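Side-chain contacts in choline binding protein PCPA (Streptococcus pneumoniae, PDB 4CP6), which is a pneumococcal surface protein and vaccine antigen that, as a choline-binding protein, probably attaches to cell-wall choline and displays a leucine-rich repeat domain: residues Y392-S395 against E396-D400; A384-E387 against T388-F391. One frame throughout, in Å; residues are numbered along the deposited sequence.

Contact 2 precedes contact 1 along the chain, and the two adjoin: the turn at 386-389 runs into strand 390-393, and contact 1 carries that strand over into helix 396-405. Their centres lie 15 Å apart, at about 34 Å and 42 Å from the centre of the chain, both toward the C-terminal end of the leucine-rich repeat solenoid. The shared strand 390-393 is the next-to-last of a five-stranded parallel sheet that ends with strand 412-414. Contact 2 thus shapes the entry into this strand and contact 1 the exit from it, where a helix leads across to the outermost strand of the sheet.

Contact 1 of 2, residues Y392-S395 against E396-D400; sequences YVTS and EHIKD
Ser-395 caps the helix that starts at Glu-396, its hydroxyl making the capping bond of this local contact. OG, turned in between its own backbone N and carbonyl carbon (chi1 71°), accepts from Ile-398 N at 3.0 Å in a nearly straight bond. The carbonyl O of the same residue takes Lys-399 N at 3.2 Å, the donor tilted 18° from the carbonyl plane. The side chain of this N-cap residue thus caps one amide of the first turn, while its main-chain carbonyl begins the regular helical bonding.

Next to the cap, Val-393 and Ile-398 are buried. They run alongside each other, pointing opposite ways, with Val-393 CG1 3.8 Å from Ile-398 CG2. The CD1 end of Ile-398 reaches to 3.7 Å from Thr-394 OG1, a hydroxyl that is hydrogen-bonded to Asn-371 O. Val-393 CG2 packs more loosely, 4.2 Å from Lys-399 CB. The solvent side is looser still: Glu-396 and His-397 are exposed, and the imidazole of His-397 is turned away from 392-395.

Beyond the segments, Lys-399 NZ bonds to Ile-412 O, and Val-393 shares backbone hydrogen bonds with Ile-413 and Glu-415. The contact thus forms the first corner of a beta-alpha-beta unit, in which strand 390-393 passes through helix 396-405 to the parallel strand 412-414.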
ATOM      1  N   TYR A 392     -37.147  -3.918   5.497  1.00 13.20           N
ATOM      2  CA  TYR A 392     -38.053  -4.999   5.100  1.00 13.22           C
ATOM      3  C   TYR A 392     -37.537  -6.221   5.856  1.00 15.07           C
ATOM      4  O   TYR A 392     -36.363  -6.622   5.681  1.00 15.36           O
ATOM      5  CB  TYR A 392     -38.079  -5.197   3.571  1.00 14.34           C
ATOM      6  CG  TYR A 392     -38.537  -3.982   2.784  1.00 16.25           C
ATOM      7  CD1 TYR A 392     -37.666  -2.938   2.504  1.00 18.28           C
ATOM      8  CD2 TYR A 392     -39.862  -3.863   2.343  1.00 19.68           C
ATOM      9  CE1 TYR A 392     -38.090  -1.802   1.805  1.00 18.87           C
ATOM     10  CE2 TYR A 392     -40.292  -2.738   1.632  1.00 17.09           C
ATOM     11  CZ  TYR A 392     -39.402  -1.707   1.369  1.00 27.15           C
ATOM     12  OH  TYR A 392     -39.799  -0.582   0.658  1.00 28.40           O
ATOM     13  N   VAL A 393     -38.363  -6.795   6.736  1.00 13.28           N
ATOM     14  CA  VAL A 393     -37.945  -7.906   7.598  1.00 12.70           C
ATOM     15  C   VAL A 393     -38.937  -9.075   7.498  1.00 16.59           C
ATOM     16  O   VAL A 393     -40.030  -8.899   6.956  1.00 15.26           O
ATOM     17  CB  VAL A 393     -37.726  -7.475   9.069  1.00 15.24           C
ATOM     18  CG1 VAL A 393     -36.686  -6.350   9.163  1.00 14.70           C
ATOM     19  CG2 VAL A 393     -39.036  -7.038   9.730  1.00 15.00           C
ATOM     20  N   THR A 394     -38.563 -10.246   8.037  1.00 14.77           N
ATOM     21  CA  THR A 394     -39.390 -11.445   7.887  1.00 14.63           C
ATOM     22  C   THR A 394     -40.331 -11.684   9.039  1.00 18.98           C
ATOM     23  O   THR A 394     -41.238 -12.504   8.890  1.00 18.67           O
ATOM     24  CB  THR A 394     -38.490 -12.689   7.682  1.00 15.76           C
ATOM     25  OG1 THR A 394     -37.715 -12.879   8.859  1.00 16.75           O
ATOM     26  CG2 THR A 394     -37.611 -12.578   6.441  1.00 15.48           C
ATOM     27  N   SER A 395     -40.120 -11.046  10.207  1.00 15.88           N
ATOM     28  CA  SER A 395     -40.999 -11.308  11.351  1.00 16.28           C
ATOM     29  C   SER A 395     -41.192 -10.105  12.238  1.00 18.56           C
ATOM     30  O   SER A 395     -40.356  -9.197  12.253  1.00 16.40           O
ATOM     31  CB  SER A 395     -40.420 -12.431  12.203  1.00 17.97           C
ATOM     32  OG  SER A 395     -39.251 -12.023  12.907  1.00 22.59           O
ATOM     33  N   GLU A 396     -42.239 -10.145  13.068  1.00 18.09           N
ATOM     34  CA  GLU A 396     -42.485  -9.120  14.070  1.00 17.92           C
ATOM     35  C   GLU A 396     -41.348  -9.113  15.102  1.00 19.34           C
ATOM     36  O   GLU A 396     -40.989  -8.032  15.558  1.00 16.52           O
ATOM     37  CB  GLU A 396     -43.852  -9.339  14.758  1.00 19.46           C
ATOM     38  CG  GLU A 396     -45.036  -8.932  13.886  1.00 25.88           C
ATOM     39  CD  GLU A 396     -45.154  -7.471  13.479  1.00 34.67           C
ATOM     40  OE1 GLU A 396     -44.690  -6.587  14.232  1.00 31.13           O
ATOM     41  OE2 GLU A 396     -45.765  -7.208  12.420  1.00 37.11           O
ATOM     42  N   HIS A 397     -40.741 -10.288  15.445  1.00 16.52           N
ATOM     43  CA  HIS A 397     -39.627 -10.329  16.402  1.00 16.96           C
ATOM     44  C   HIS A 397     -38.431  -9.547  15.849  1.00 17.25           C
ATOM     45  O   HIS A 397     -37.849  -8.738  16.574  1.00 17.45           O
ATOM     46  CB  HIS A 397     -39.197 -11.754  16.768  1.00 18.19           C
ATOM     47  CG  HIS A 397     -37.996 -11.795  17.668  1.00 20.80           C
ATOM     48  ND1 HIS A 397     -38.009 -11.189  18.915  1.00 22.63           N
ATOM     49  CD2 HIS A 397     -36.756 -12.297  17.440  1.00 22.35           C
ATOM     50  CE1 HIS A 397     -36.805 -11.389  19.428  1.00 21.82           C
ATOM     51  NE2 HIS A 397     -36.018 -12.058  18.580  1.00 22.52           N
ATOM     52  N   ILE A 398     -38.084  -9.752  14.570  1.00 15.07           N
ATOM     53  CA  ILE A 398     -36.953  -8.994  14.011  1.00 14.44           C
ATOM     54  C   ILE A 398     -37.263  -7.477  13.990  1.00 15.91           C
ATOM     55  O   ILE A 398     -36.391  -6.676  14.324  1.00 14.31           O
ATOM     56  CB  ILE A 398     -36.527  -9.593  12.676  1.00 16.22           C
ATOM     57  CG1 ILE A 398     -35.864 -10.953  12.976  1.00 16.20           C
ATOM     58  CG2 ILE A 398     -35.546  -8.647  11.919  1.00 16.43           C
ATOM     59  CD1 ILE A 398     -35.651 -11.877  11.749  1.00 20.54           C
ATOM     60  N   LYS A 399     -38.532  -7.082  13.722  1.00 13.58           N
ATOM     61  CA  LYS A 399     -38.933  -5.682  13.810  1.00 12.95           C
ATOM     62  C   LYS A 399     -38.719  -5.194  15.255  1.00 15.69           C
ATOM     63  O   LYS A 399     -38.223  -4.083  15.452  1.00 14.90           O
ATOM     64  CB  LYS A 399     -40.417  -5.531  13.368  1.00 14.28           C
ATOM     65  CG  LYS A 399     -40.987  -4.138  13.589  1.00 15.04           C
ATOM     66  CD  LYS A 399     -42.275  -3.932  12.800  1.00 17.47           C
ATOM     67  CE  LYS A 399     -42.840  -2.547  12.996  1.00 17.66           C
ATOM     68  NZ  LYS A 399     -43.882  -2.281  11.968  1.00 22.33           N
ATOM     69  N   ASP A 400     -39.090  -6.013  16.264  1.00 13.59           N
ATOM     70  CA  ASP A 400     -38.908  -5.623  17.672  1.00 13.41           C
ATOM     71  C   ASP A 400     -37.440  -5.417  17.995  1.00 13.96           C
ATOM     72  O   ASP A 400     -37.071  -4.481  18.709  1.00 13.32           O
ATOM     73  CB  ASP A 400     -39.488  -6.680  18.634  1.00 15.38           C
ATOM     74  CG  ASP A 400     -40.991  -6.860  18.563  1.00 20.14           C
ATOM     75  OD1 ASP A 400     -41.679  -5.942  18.066  1.00 19.18           O
ATOM     76  OD2 ASP A 400     -41.476  -7.910  19.028  1.00 22.32           O
TER

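Contact 2 of 2, residues A384-E387 against T388-F391; sequences AIPE and TVKF
The methyl end of Ile-385 meets both Phe-391 and Val-389 at the buried centre of this contact. Its CD1 approaches the far end of the Phe-391 ring obliquely, 3.7 Å from CZ and about equally near CE1. The same Ile-385 CD1 is 3.9 Å from Val-389 CB. It gets there because CG1 lies between the backbone N and carbonyl carbon (chi1 64°) and the chain then extends to CD1 (chi2 171°).

Farther out, the Pro-386 ring crosses Val-389, with CD 3.9 Å from CG2. The backbone here folds into a type I beta turn from Pro-386 to Val-389. Its closing bond, Val-389 N to Pro-386 O, is 3.2 Å long and straight at the hydrogen, although the donor stands well above the carbonyl plane. On the exposed side, Thr-388 OG1 rests 3.7 Å from Pro-386 CB. A water links two carbonyls of the turn just before the strand begins, donating to Glu-387 O at 2.7 Å and to Val-389 O at 2.9 Å; it supplies a proton to each of these acceptors and so joins them. The carboxylate of Glu-387 has its partner outside the segments, OE2 accepting from Ser-409 N.

Asn-410 ND2 also binds Val-389 O. Inward, Ile-385, Val-389 and Phe-391 all touch Ile-367 of strand 366-369, while Phe-391 stacks edge-to-face with Phe-383 and its backbone pairs with Asp-411 and Ile-413. The turn thus delivers the chain into strand 390-393, between the parallel strands 366-369 and 412-414.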
ATOM      1  N   ALA A 384     -25.917   3.521  11.678  1.00 10.92           N
ATOM      2  CA  ALA A 384     -25.925   4.959  11.869  1.00 10.65           C
ATOM      3  C   ALA A 384     -26.353   5.472  10.508  1.00 13.12           C
ATOM      4  O   ALA A 384     -25.527   5.751   9.615  1.00 12.83           O
ATOM      5  CB  ALA A 384     -24.554   5.490  12.263  1.00 11.43           C
ATOM      6  N   ILE A 385     -27.676   5.462  10.299  1.00 10.55           N
ATOM      7  CA  ILE A 385     -28.252   5.715   8.987  1.00 10.96           C
ATOM      8  C   ILE A 385     -29.368   6.759   9.026  1.00 11.97           C
ATOM      9  O   ILE A 385     -29.936   7.021  10.098  1.00 11.66           O
ATOM     10  CB  ILE A 385     -28.806   4.376   8.412  1.00 12.89           C
ATOM     11  CG1 ILE A 385     -29.971   3.797   9.265  1.00 13.70           C
ATOM     12  CG2 ILE A 385     -27.678   3.335   8.239  1.00 12.46           C
ATOM     13  CD1 ILE A 385     -30.690   2.592   8.616  1.00 12.68           C
ATOM     14  N   PRO A 386     -29.759   7.318   7.860  1.00 11.82           N
ATOM     15  CA  PRO A 386     -30.881   8.270   7.854  1.00 12.14           C
ATOM     16  C   PRO A 386     -32.178   7.600   8.320  1.00 13.00           C
ATOM     17  O   PRO A 386     -32.442   6.410   8.039  1.00 11.34           O
ATOM     18  CB  PRO A 386     -30.958   8.700   6.389  1.00 14.02           C
ATOM     19  CG  PRO A 386     -29.543   8.480   5.858  1.00 16.28           C
ATOM     20  CD  PRO A 386     -29.165   7.177   6.512  1.00 12.36           C
ATOM     21  N   GLU A 387     -33.025   8.370   9.034  1.00 11.53           N
ATOM     22  CA  GLU A 387     -34.301   7.845   9.509  1.00 10.96           C
ATOM     23  C   GLU A 387     -35.247   7.481   8.362  1.00 13.12           C
ATOM     24  O   GLU A 387     -36.198   6.720   8.560  1.00 14.30           O
ATOM     25  CB  GLU A 387     -34.948   8.834  10.478  1.00 12.37           C
ATOM     26  CG  GLU A 387     -36.171   8.276  11.175  1.00 13.47           C
ATOM     27  CD  GLU A 387     -36.596   9.161  12.323  1.00 18.61           C
ATOM     28  OE1 GLU A 387     -37.344  10.130  12.064  1.00 17.66           O
ATOM     29  OE2 GLU A 387     -36.091   8.959  13.450  1.00 17.66           O
ATOM     30  N   THR A 388     -34.985   8.033   7.155  1.00 12.06           N
ATOM     31  CA  THR A 388     -35.838   7.759   5.989  1.00 12.30           C
ATOM     32  C   THR A 388     -35.624   6.373   5.380  1.00 14.34           C
ATOM     33  O   THR A 388     -36.425   5.935   4.551  1.00 15.44           O
ATOM     34  CB  THR A 388     -35.604   8.815   4.938  1.00 14.77           C
ATOM     35  OG1 THR A 388     -34.199   8.927   4.723  1.00 14.62           O
ATOM     36  CG2 THR A 388     -36.197  10.155   5.340  1.00 15.80           C
ATOM     37  N   VAL A 389     -34.540   5.679   5.751  1.00 12.56           N
ATOM     38  CA  VAL A 389     -34.311   4.351   5.197  1.00 11.68           C
ATOM     39  C   VAL A 389     -35.425   3.422   5.686  1.00 13.18           C
ATOM     40  O   VAL A 389     -35.756   3.426   6.873  1.00 13.28           O
ATOM     41  CB  VAL A 389     -32.921   3.800   5.619  1.00 13.25           C
ATOM     42  CG1 VAL A 389     -32.706   2.382   5.070  1.00 11.75           C
ATOM     43  CG2 VAL A 389     -31.792   4.717   5.144  1.00 13.17           C
ATOM     44  N   LYS A 390     -35.977   2.611   4.778  1.00 11.61           N
ATOM     45  CA  LYS A 390     -37.009   1.650   5.108  1.00 12.17           C
ATOM     46  C   LYS A 390     -36.400   0.279   5.303  1.00 12.99           C
ATOM     47  O   LYS A 390     -35.536  -0.129   4.502  1.00 12.78           O
ATOM     48  CB  LYS A 390     -38.039   1.536   3.978  1.00 12.46           C
ATOM     49  CG  LYS A 390     -38.446   2.820   3.322  1.00 33.52           C
ATOM     50  CD  LYS A 390     -39.116   2.520   2.016  1.00 51.09           C
ATOM     51  CE  LYS A 390     -38.853   3.647   1.080  1.00 67.29           C
ATOM     52  NZ  LYS A 390     -39.799   4.778   1.252  1.00 80.64           N
ATOM     53  N   PHE A 391     -36.868  -0.450   6.308  1.00 12.03           N
ATOM     54  CA  PHE A 391     -36.444  -1.831   6.488  1.00 11.72           C
ATOM     55  C   PHE A 391     -37.535  -2.773   6.075  1.00 14.43           C
ATOM     56  O   PHE A 391     -38.720  -2.529   6.383  1.00 14.43           O
ATOM     57  CB  PHE A 391     -36.094  -2.131   7.940  1.00 12.54           C
ATOM     58  CG  PHE A 391     -34.759  -1.601   8.411  1.00 12.14           C
ATOM     59  CD1 PHE A 391     -34.648  -0.317   8.934  1.00 13.19           C
ATOM     60  CD2 PHE A 391     -33.627  -2.408   8.387  1.00 11.79           C
ATOM     61  CE1 PHE A 391     -33.419   0.158   9.405  1.00 12.88           C
ATOM     62  CE2 PHE A 391     -32.394  -1.929   8.850  1.00 12.91           C
ATOM     63  CZ  PHE A 391     -32.297  -0.649   9.352  1.00 11.77           C
TER
HETATM   64  O   HOH W   1     -38.054   5.198   7.264  1.00 17.14           O